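Local coordinates for protein cycloalternan-forming enzyme (Listeria monocytogenes serovar 1/2a, PDB 5F7U) that belongs to glycosyl hydrolase family 31, carries a TIM-barrel domain and binds glycan at several separate sites, one of them in its N-terminal beta domain, at residues I40-I45 against T77-D82; E7-Y12 against Y94-S99. The protein carries 1 engineered substitution. All coordinates share one frame; numbering follows the deposited sequence.

How the contacts relate
Both contacts lie in the N-terminal beta domain, consistent with an E-set fold, and their centres are 9 Å apart. Along the chain the order is 7-12, 40-45, 77-82, 94-99, so contact 2 brackets contact 1. Contact 1 is a lateral antiparallel pairing of strands 36-43 and 76-84. Contact 2 brings side chains of strand 6-8 and the residues after it against strand 91-100. Strand 6-8 is also the neighbour of strand 36-43, and Thr41 O lies 2.9 Å from Tyr8 N, a probable hydrogen bond. This pairing sets Trp43 and Tyr8 close together, and both belong to the same glycan pocket.

Contact 1: I40-I45 against T77-D82. With GLC (alpha-D-glucopyranose), chain E.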
ATOM      1  N   ILE A  40      21.512   8.736 -36.949  1.00 13.78           N
ATOM      2  CA  ILE A  40      21.179  10.023 -37.587  1.00 13.94           C
ATOM      3  C   ILE A  40      20.118   9.805 -38.658  1.00 14.04           C
ATOM      4  O   ILE A  40      20.174   8.806 -39.370  1.00 14.45           O
ATOM      5  CB  ILE A  40      22.462  10.609 -38.243  1.00 14.46           C
ATOM      6  CG1 ILE A  40      23.576  10.752 -37.186  1.00 14.35           C
ATOM      7  CG2 ILE A  40      22.183  11.938 -38.956  1.00 15.24           C
ATOM      8  CD1 ILE A  40      24.984  10.795 -37.795  1.00 15.18           C
ATOM      9  N   THR A  41      19.158  10.734 -38.791  1.00 13.83           N
ATOM     10  CA  THR A  41      18.175  10.627 -39.881  1.00 14.12           C
ATOM     11  C   THR A  41      18.277  11.800 -40.832  1.00 14.71           C
ATOM     12  O   THR A  41      18.658  12.903 -40.424  1.00 14.38           O
ATOM     13  CB  THR A  41      16.716  10.433 -39.373  1.00 14.20           C
ATOM     14  OG1 THR A  41      15.861   9.972 -40.432  1.00 14.79           O
ATOM     15  CG2 THR A  41      16.128  11.694 -38.756  1.00 14.42           C
ATOM     16  N   THR A  42      17.983  11.529 -42.103  1.00 15.20           N
ATOM     17  CA  THR A  42      17.804  12.595 -43.092  1.00 16.27           C
ATOM     18  C   THR A  42      16.492  12.345 -43.827  1.00 16.95           C
ATOM     19  O   THR A  42      16.000  11.213 -43.858  1.00 16.59           O
ATOM     20  CB  THR A  42      18.957  12.608 -44.115  1.00 16.82           C
ATOM     21  OG1 THR A  42      19.076  11.305 -44.731  1.00 16.89           O
ATOM     22  CG2 THR A  42      20.264  12.988 -43.422  1.00 16.56           C
ATOM     23  N   TRP A  43      15.935  13.394 -44.430  1.00 17.99           N
ATOM     24  CA  TRP A  43      14.720  13.271 -45.229  1.00 19.11           C
ATOM     25  C   TRP A  43      14.740  14.376 -46.295  1.00 20.37           C
ATOM     26  O   TRP A  43      15.378  15.409 -46.061  1.00 20.31           O
ATOM     27  CB  TRP A  43      13.468  13.394 -44.354  1.00 19.00           C
ATOM     28  CG  TRP A  43      13.334  14.717 -43.664  1.00 19.32           C
ATOM     29  CD1 TRP A  43      12.608  15.804 -44.098  1.00 20.29           C
ATOM     30  CD2 TRP A  43      13.935  15.098 -42.428  1.00 18.77           C
ATOM     31  NE1 TRP A  43      12.725  16.837 -43.194  1.00 20.69           N
ATOM     32  CE2 TRP A  43      13.533  16.435 -42.161  1.00 19.30           C
ATOM     33  CE3 TRP A  43      14.786  14.448 -41.515  1.00 17.58           C
ATOM     34  CZ2 TRP A  43      13.941  17.128 -41.011  1.00 19.16           C
ATOM     35  CZ3 TRP A  43      15.201  15.146 -40.363  1.00 17.46           C
ATOM     36  CH2 TRP A  43      14.777  16.473 -40.132  1.00 18.23           C
ATOM     37  N   PRO A  44      14.082  14.183 -47.442  1.00 21.74           N
ATOM     38  CA  PRO A  44      13.438  12.924 -47.833  1.00 22.28           C
ATOM     39  C   PRO A  44      14.476  11.902 -48.301  1.00 22.82           C
ATOM     40  O   PRO A  44      15.675  12.225 -48.374  1.00 22.85           O
ATOM     41  CB  PRO A  44      12.550  13.352 -49.013  1.00 23.48           C
ATOM     42  CG  PRO A  44      13.341  14.442 -49.665  1.00 24.06           C
ATOM     43  CD  PRO A  44      14.002  15.185 -48.530  1.00 23.20           C
ATOM     44  N   ILE A  45      14.024  10.684 -48.608  1.00 23.61           N
ATOM     45  CA  ILE A  45      14.904   9.667 -49.177  1.00 24.59           C
ATOM     46  C   ILE A  45      15.324  10.110 -50.576  1.00 26.92           C
ATOM     47  O   ILE A  45      14.473  10.379 -51.448  1.00 27.61           O
ATOM     48  CB  ILE A  45      14.247   8.261 -49.217  1.00 24.53           C
ATOM     49  CG1 ILE A  45      13.891   7.776 -47.795  1.00 23.36           C
ATOM     50  CG2 ILE A  45      15.170   7.256 -49.899  1.00 24.98           C
ATOM     51  CD1 ILE A  45      12.839   6.682 -47.779  1.00 23.28           C
ATOM     52  N   THR A  77      15.740   8.367 -44.238  1.00 16.85           N
ATOM     53  CA  THR A  77      16.872   7.451 -44.190  1.00 16.46           C
ATOM     54  C   THR A  77      17.522   7.544 -42.823  1.00 15.62           C
ATOM     55  O   THR A  77      17.668   8.640 -42.253  1.00 15.16           O
ATOM     56  CB  THR A  77      17.905   7.773 -45.295  1.00 16.87           C
ATOM     57  OG1 THR A  77      17.249   7.698 -46.554  1.00 17.23           O
ATOM     58  CG2 THR A  77      19.055   6.744 -45.300  1.00 17.05           C
ATOM     59  N   TYR A  78      17.924   6.390 -42.306  1.00 15.36           N
ATOM     60  CA  TYR A  78      18.584   6.303 -41.005  1.00 15.22           C
ATOM     61  C   TYR A  78      19.980   5.792 -41.246  1.00 15.59           C
ATOM     62  O   TYR A  78      20.186   4.884 -42.073  1.00 16.60           O
ATOM     63  CB  TYR A  78      17.783   5.394 -40.048  1.00 14.95           C
ATOM     64  CG  TYR A  78      16.468   6.029 -39.691  1.00 14.97           C
ATOM     65  CD1 TYR A  78      15.344   5.852 -40.502  1.00 15.83           C
ATOM     66  CD2 TYR A  78      16.351   6.837 -38.553  1.00 14.47           C
ATOM     67  CE1 TYR A  78      14.133   6.445 -40.192  1.00 16.20           C
ATOM     68  CE2 TYR A  78      15.149   7.446 -38.237  1.00 14.75           C
ATOM     69  CZ  TYR A  78      14.055   7.249 -39.054  1.00 15.49           C
ATOM     70  OH  TYR A  78      12.870   7.869 -38.744  1.00 16.71           O
ATOM     71  N   TRP A  79      20.924   6.419 -40.564  1.00 15.17           N
ATOM     72  CA  TRP A  79      22.357   6.227 -40.761  1.00 15.91           C
ATOM     73  C   TRP A  79      23.042   5.958 -39.419  1.00 15.64           C
ATOM     74  O   TRP A  79      22.571   6.436 -38.378  1.00 14.98           O
ATOM     75  CB  TRP A  79      22.976   7.515 -41.334  1.00 15.94           C
ATOM     76  CG  TRP A  79      22.295   8.116 -42.537  1.00 16.54           C
ATOM     77  CD1 TRP A  79      21.170   8.886 -42.550  1.00 16.23           C
ATOM     78  CD2 TRP A  79      22.749   8.045 -43.900  1.00 17.74           C
ATOM     79  NE1 TRP A  79      20.872   9.280 -43.838  1.00 17.27           N
ATOM     80  CE2 TRP A  79      21.824   8.779 -44.686  1.00 18.01           C
ATOM     81  CE3 TRP A  79      23.846   7.428 -44.534  1.00 18.73           C
ATOM     82  CZ2 TRP A  79      21.946   8.904 -46.081  1.00 19.53           C
ATOM     83  CZ3 TRP A  79      23.971   7.545 -45.930  1.00 20.28           C
ATOM     84  CH2 TRP A  79      23.028   8.297 -46.685  1.00 20.65           C
ATOM     85  N   LYS A  80      24.140   5.195 -39.453  1.00 16.47           N
ATOM     86  CA  LYS A  80      24.965   4.948 -38.270  1.00 16.75           C
ATOM     87  C   LYS A  80      26.372   5.461 -38.483  1.00 17.43           C
ATOM     88  O   LYS A  80      27.030   5.096 -39.471  1.00 18.33           O
ATOM     89  CB  LYS A  80      25.024   3.453 -37.915  1.00 17.57           C
ATOM     90  CG  LYS A  80      23.762   2.932 -37.269  1.00 17.52           C
ATOM     91  CD  LYS A  80      23.941   1.478 -36.842  1.00 18.30           C
ATOM     92  CE  LYS A  80      22.682   0.951 -36.153  1.00 18.69           C
ATOM     93  NZ  LYS A  80      22.470   1.500 -34.781  1.00 17.88           N
ATOM     94  N   ALA A  81      26.819   6.304 -37.556  1.00 17.13           N
ATOM     95  CA  ALA A  81      28.201   6.792 -37.535  1.00 18.02           C
ATOM     96  C   ALA A  81      28.907   6.180 -36.337  1.00 18.60           C
ATOM     97  O   ALA A  81      28.405   6.278 -35.208  1.00 17.81           O
ATOM     98  CB  ALA A  81      28.224   8.307 -37.450  1.00 17.86           C
ATOM     99  N   ASP A  82      30.058   5.549 -36.587  1.00 19.78           N
ATOM    100  CA  ASP A  82      30.807   4.849 -35.535  1.00 20.81           C
ATOM    101  C   ASP A  82      32.004   5.688 -35.112  1.00 21.13           C
ATOM    102  O   ASP A  82      32.924   5.888 -35.894  1.00 21.85           O
ATOM    103  CB  ASP A  82      31.264   3.466 -36.040  1.00 22.34           C
ATOM    104  CG  ASP A  82      31.908   2.614 -34.953  1.00 23.67           C
ATOM    105  OD1 ASP A  82      31.981   3.040 -33.780  1.00 23.37           O
ATOM    106  OD2 ASP A  82      32.339   1.488 -35.280  1.00 25.28           O
TER
HETATM  107  C1  GLC E   1       9.551  15.289 -41.943  1.00 41.99           C
HETATM  108  C2  GLC E   1      10.499  14.122 -41.609  1.00 41.23           C
HETATM  109  C3  GLC E   1      10.653  13.943 -40.094  1.00 39.82           C
HETATM  110  C4  GLC E   1      11.097  15.247 -39.418  1.00 40.97           C
HETATM  111  C5  GLC E   1      10.139  16.394 -39.793  1.00 41.94           C
HETATM  112  C6  GLC E   1      10.643  17.752 -39.308  1.00 42.12           C
HETATM  113  O1  GLC E   1       8.188  14.937 -41.677  1.00 44.99           O
HETATM  114  O2  GLC E   1      10.043  12.913 -42.231  1.00 38.72           O
HETATM  115  O3  GLC E   1      11.602  12.915 -39.802  1.00 38.31           O
HETATM  116  O4  GLC E   1      11.102  15.051 -37.998  1.00 40.24           O
HETATM  117  O5  GLC E   1       9.913  16.483 -41.218  1.00 42.53           O
HETATM  118  O6  GLC E   1       9.526  18.637 -39.189  1.00 43.20           O
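Trp43 meets the alpha-D-glucopyranose of chain E with one face of its indole. The sugar C2 sits 3.5 Å above the ring plane, offset toward the rim, a CH-pi type of platform. Behind it, 40-43 and 77-82 pair as antiparallel strands, with Ile40-Trp79 and Thr42-Thr77 as hydrogen-bonded pairs and Thr41-Tyr78 as a non-hydrogen-bonded pair. Thr77 O takes two donors. Thr42 N reaches Thr77 O at 2.9 Å in the carbonyl plane, and Thr41 OG1 reaches Thr77 O at 2.9 Å from above that plane. Thr41 OG1, anti to its backbone N (chi1 -164°), also lies over a face of the Tyr78 ring. On the sheet face of Thr42 and Trp79, the indole edge points at a hydroxyl: Trp79 NE1 donates to Thr42 OG1 at 2.9 Å, nearly in the ring plane. Gln49 OE1 bonds the same hydroxyl, so it is held from two sides. Asn76 also reaches the sugar: its OD1 bonds the glucose and its ND2 bonds Thr41 OG1. The strand pairing thus joins a polar grip and an aromatic platform on one glucose unit.

Contact 2: E7-Y12 against Y94-S99; sequences EYHSPY and YTTKGS. With GLC (alpha-D-glucopyranose), chain B.
The Tyr8 ring carries the alpha-D-glucopyranose of chain B on one face, with the sugar C4 3.8 Å above the ring plane and over its centre. The setting is consistent with the immunoglobulin-like beta sandwich of the E-set clan: alternate residues of 7-11 point toward strand 91-100, and Tyr8 and Ser10 point away. On the other side of the 7-12 segment, the His9 and Tyr94 rings lie obliquely, planes at 57°, and are joined by a hydrogen bond. His9 NE2 and Tyr94 OH share this bond at 2.7 Å, and it lies near the plane of both rings. The Phe111 ring also meets His9, steeply inclined to it. Further contacts fix the His9-Tyr94 pair. Asn39 O bonds His9 ND1, and Arg25 NH2 bonds Tyr94 OH, where its positive charge may make the phenol more acidic. Pro11 CB packs 3.6 Å from the same Tyr94 OH.

Glu7 extends with CG anti to its backbone N (chi1 175°) and then bends at chi2. Its CG passes 3.9 Å from Gly98 N, close to a strand residue that has no side chain. Ser108 OG bonds both Glu7 OE1 and His9 N, bracing the carboxylate and the backbone together. The other carboxylate oxygen, Glu7 OE2, accepts from Thr96 OG1 at 2.7 Å, with the hydroxyl 34° out of the carboxylate plane.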
ATOM      1  N   GLU A   7      17.949  17.072 -41.495  1.00 19.07           N
ATOM      2  CA  GLU A   7      18.784  16.101 -40.798  1.00 17.79           C
ATOM      3  C   GLU A   7      18.432  16.215 -39.323  1.00 16.99           C
ATOM      4  O   GLU A   7      18.096  17.303 -38.850  1.00 17.14           O
ATOM      5  CB  GLU A   7      20.269  16.442 -41.031  1.00 18.21           C
ATOM      6  CG  GLU A   7      21.302  15.590 -40.270  1.00 18.00           C
ATOM      7  CD  GLU A   7      21.462  15.968 -38.793  1.00 17.58           C
ATOM      8  OE1 GLU A   7      21.051  17.088 -38.373  1.00 18.29           O
ATOM      9  OE2 GLU A   7      21.977  15.131 -38.023  1.00 16.99           O
ATOM     10  N   TYR A   8      18.555  15.109 -38.583  1.00 15.96           N
ATOM     11  CA  TYR A   8      18.313  15.135 -37.148  1.00 15.89           C
ATOM     12  C   TYR A   8      19.048  14.038 -36.379  1.00 15.06           C
ATOM     13  O   TYR A   8      19.015  12.874 -36.763  1.00 14.45           O
ATOM     14  CB  TYR A   8      16.807  15.072 -36.901  1.00 16.32           C
ATOM     15  CG  TYR A   8      16.393  15.127 -35.457  1.00 16.95           C
ATOM     16  CD1 TYR A   8      16.221  16.349 -34.810  1.00 17.69           C
ATOM     17  CD2 TYR A   8      16.155  13.946 -34.736  1.00 16.81           C
ATOM     18  CE1 TYR A   8      15.821  16.388 -33.482  1.00 18.40           C
ATOM     19  CE2 TYR A   8      15.755  13.982 -33.402  1.00 17.22           C
ATOM     20  CZ  TYR A   8      15.583  15.205 -32.789  1.00 17.86           C
ATOM     21  OH  TYR A   8      15.191  15.239 -31.460  1.00 18.81           O
ATOM     22  N   HIS A   9      19.695  14.445 -35.288  1.00 14.70           N
ATOM     23  CA  HIS A   9      20.250  13.532 -34.295  1.00 14.53           C
ATOM     24  C   HIS A   9      20.047  14.221 -32.945  1.00 14.84           C
ATOM     25  O   HIS A   9      20.163  15.441 -32.855  1.00 15.68           O
ATOM     26  CB  HIS A   9      21.747  13.250 -34.562  1.00 14.21           C
ATOM     27  CG  HIS A   9      22.471  12.624 -33.400  1.00 13.80           C
ATOM     28  ND1 HIS A   9      22.414  11.276 -33.117  1.00 13.70           N
ATOM     29  CD2 HIS A   9      23.260  13.174 -32.446  1.00 14.12           C
ATOM     30  CE1 HIS A   9      23.132  11.020 -32.037  1.00 13.64           C
ATOM     31  NE2 HIS A   9      23.656  12.160 -31.609  1.00 13.73           N
ATOM     32  N   SER A  10      19.689  13.438 -31.927  1.00 15.06           N
ATOM     33  CA  SER A  10      19.533  13.970 -30.578  1.00 15.55           C
ATOM     34  C   SER A  10      19.949  12.842 -29.641  1.00 15.07           C
ATOM     35  O   SER A  10      19.236  11.844 -29.549  1.00 15.08           O
ATOM     36  CB  SER A  10      18.081  14.393 -30.323  1.00 16.64           C
ATOM     37  OG  SER A  10      18.006  15.190 -29.142  1.00 18.54           O
ATOM     38  N   PRO A  11      21.097  12.994 -28.956  1.00 14.86           N
ATOM     39  CA  PRO A  11      21.769  11.822 -28.369  1.00 14.73           C
ATOM     40  C   PRO A  11      20.965  11.053 -27.320  1.00 14.55           C
ATOM     41  O   PRO A  11      21.111   9.843 -27.221  1.00 14.37           O
ATOM     42  CB  PRO A  11      23.037  12.420 -27.733  1.00 14.92           C
ATOM     43  CG  PRO A  11      22.777  13.879 -27.605  1.00 15.40           C
ATOM     44  CD  PRO A  11      21.911  14.211 -28.795  1.00 15.45           C
ATOM     45  N   TYR A  12      20.143  11.748 -26.542  1.00 15.30           N
ATOM     46  CA  TYR A  12      19.374  11.066 -25.501  1.00 15.73           C
ATOM     47  C   TYR A  12      17.938  10.729 -25.871  1.00 15.92           C
ATOM     48  O   TYR A  12      17.267  10.050 -25.083  1.00 16.11           O
ATOM     49  CB  TYR A  12      19.401  11.867 -24.197  1.00 16.69           C
ATOM     50  CG  TYR A  12      20.798  12.248 -23.766  1.00 17.49           C
ATOM     51  CD1 TYR A  12      21.710  11.280 -23.269  1.00 18.38           C
ATOM     52  CD2 TYR A  12      21.216  13.568 -23.846  1.00 18.62           C
ATOM     53  CE1 TYR A  12      23.004  11.653 -22.876  1.00 18.71           C
ATOM     54  CE2 TYR A  12      22.490  13.948 -23.453  1.00 19.22           C
ATOM     55  CZ  TYR A  12      23.370  12.993 -22.975  1.00 19.38           C
ATOM     56  OH  TYR A  12      24.626  13.433 -22.586  1.00 20.47           O
ATOM     57  N   TYR A  94      30.816  16.751 -30.861  1.00 17.69           N
ATOM     58  CA  TYR A  94      30.518  16.435 -32.270  1.00 17.39           C
ATOM     59  C   TYR A  94      29.284  17.152 -32.786  1.00 17.31           C
ATOM     60  O   TYR A  94      28.403  17.533 -32.014  1.00 16.78           O
ATOM     61  CB  TYR A  94      30.383  14.907 -32.481  1.00 16.37           C
ATOM     62  CG  TYR A  94      29.171  14.275 -31.806  1.00 15.76           C
ATOM     63  CD1 TYR A  94      27.943  14.174 -32.484  1.00 15.40           C
ATOM     64  CD2 TYR A  94      29.247  13.782 -30.495  1.00 15.54           C
ATOM     65  CE1 TYR A  94      26.820  13.613 -31.865  1.00 14.82           C
ATOM     66  CE2 TYR A  94      28.125  13.224 -29.871  1.00 15.03           C
ATOM     67  CZ  TYR A  94      26.922  13.144 -30.565  1.00 14.67           C
ATOM     68  OH  TYR A  94      25.810  12.568 -29.956  1.00 14.40           O
ATOM     69  N   THR A  95      29.227  17.288 -34.109  1.00 17.90           N
ATOM     70  CA  THR A  95      28.096  17.854 -34.826  1.00 18.11           C
ATOM     71  C   THR A  95      27.804  16.866 -35.951  1.00 17.85           C
ATOM     72  O   THR A  95      28.714  16.431 -36.661  1.00 18.65           O
ATOM     73  CB  THR A  95      28.458  19.249 -35.386  1.00 19.67           C
ATOM     74  OG1 THR A  95      28.776  20.130 -34.302  1.00 20.73           O
ATOM     75  CG2 THR A  95      27.313  19.871 -36.208  1.00 20.04           C
ATOM     76  N   THR A  96      26.543  16.477 -36.085  1.00 17.42           N
ATOM     77  CA  THR A  96      26.144  15.563 -37.161  1.00 17.04           C
ATOM     78  C   THR A  96      25.656  16.400 -38.329  1.00 17.91           C
ATOM     79  O   THR A  96      25.028  17.437 -38.118  1.00 18.10           O
ATOM     80  CB  THR A  96      25.083  14.546 -36.688  1.00 16.33           C
ATOM     81  OG1 THR A  96      23.964  15.252 -36.144  1.00 15.96           O
ATOM     82  CG2 THR A  96      25.690  13.646 -35.617  1.00 15.64           C
ATOM     83  N   LYS A  97      25.972  15.970 -39.550  1.00 18.34           N
ATOM     84  CA  LYS A  97      25.688  16.764 -40.756  1.00 19.41           C
ATOM     85  C   LYS A  97      25.154  15.924 -41.900  1.00 19.44           C
ATOM     86  O   LYS A  97      25.566  14.779 -42.074  1.00 18.81           O
ATOM     87  CB  LYS A  97      26.937  17.514 -41.252  1.00 20.88           C
ATOM     88  CG  LYS A  97      27.459  18.532 -40.259  1.00 21.81           C
ATOM     89  CD  LYS A  97      28.406  19.507 -40.926  1.00 23.81           C
ATOM     90  CE  LYS A  97      28.679  20.666 -39.995  1.00 25.04           C
ATOM     91  NZ  LYS A  97      29.575  21.639 -40.689  1.00 26.78           N
ATOM     92  N   GLY A  98      24.229  16.499 -42.659  1.00 20.03           N
ATOM     93  CA  GLY A  98      23.764  15.877 -43.902  1.00 21.47           C
ATOM     94  C   GLY A  98      23.656  16.893 -45.018  1.00 23.80           C
ATOM     95  O   GLY A  98      23.301  18.041 -44.776  1.00 23.92           O
ATOM     96  N   SER A  99      23.983  16.464 -46.235  1.00 25.80           N
ATOM     97  CA  SER A  99      23.717  17.254 -47.441  1.00 28.63           C
ATOM     98  C   SER A  99      23.538  16.343 -48.644  1.00 29.96           C
ATOM     99  O   SER A  99      23.983  15.193 -48.636  1.00 29.60           O
ATOM    100  CB  SER A  99      24.830  18.267 -47.705  1.00 30.14           C
ATOM    101  OG  SER A  99      26.069  17.614 -47.841  1.00 31.15           O
TER
HETATM  102  C1  GLC B   2      12.445  15.052 -37.448  1.00 40.65           C
HETATM  103  C2  GLC B   2      12.565  13.945 -36.395  1.00 40.54           C
HETATM  104  C3  GLC B   2      11.722  14.326 -35.167  1.00 40.52           C
HETATM  105  C4  GLC B   2      12.163  15.681 -34.605  1.00 40.68           C
HETATM  106  C5  GLC B   2      12.156  16.765 -35.700  1.00 40.92           C
HETATM  107  C6  GLC B   2      12.799  18.062 -35.216  1.00 40.70           C
HETATM  108  O2  GLC B   2      12.147  12.696 -36.959  1.00 40.35           O
HETATM  109  O3  GLC B   2      11.796  13.329 -34.146  1.00 40.69           O
HETATM  110  O4  GLC B   2      11.300  16.041 -33.521  1.00 41.79           O
HETATM  111  O5  GLC B   2      12.846  16.326 -36.896  1.00 40.40           O
HETATM  112  O6  GLC B   2      12.242  19.169 -35.932  1.00 41.26           O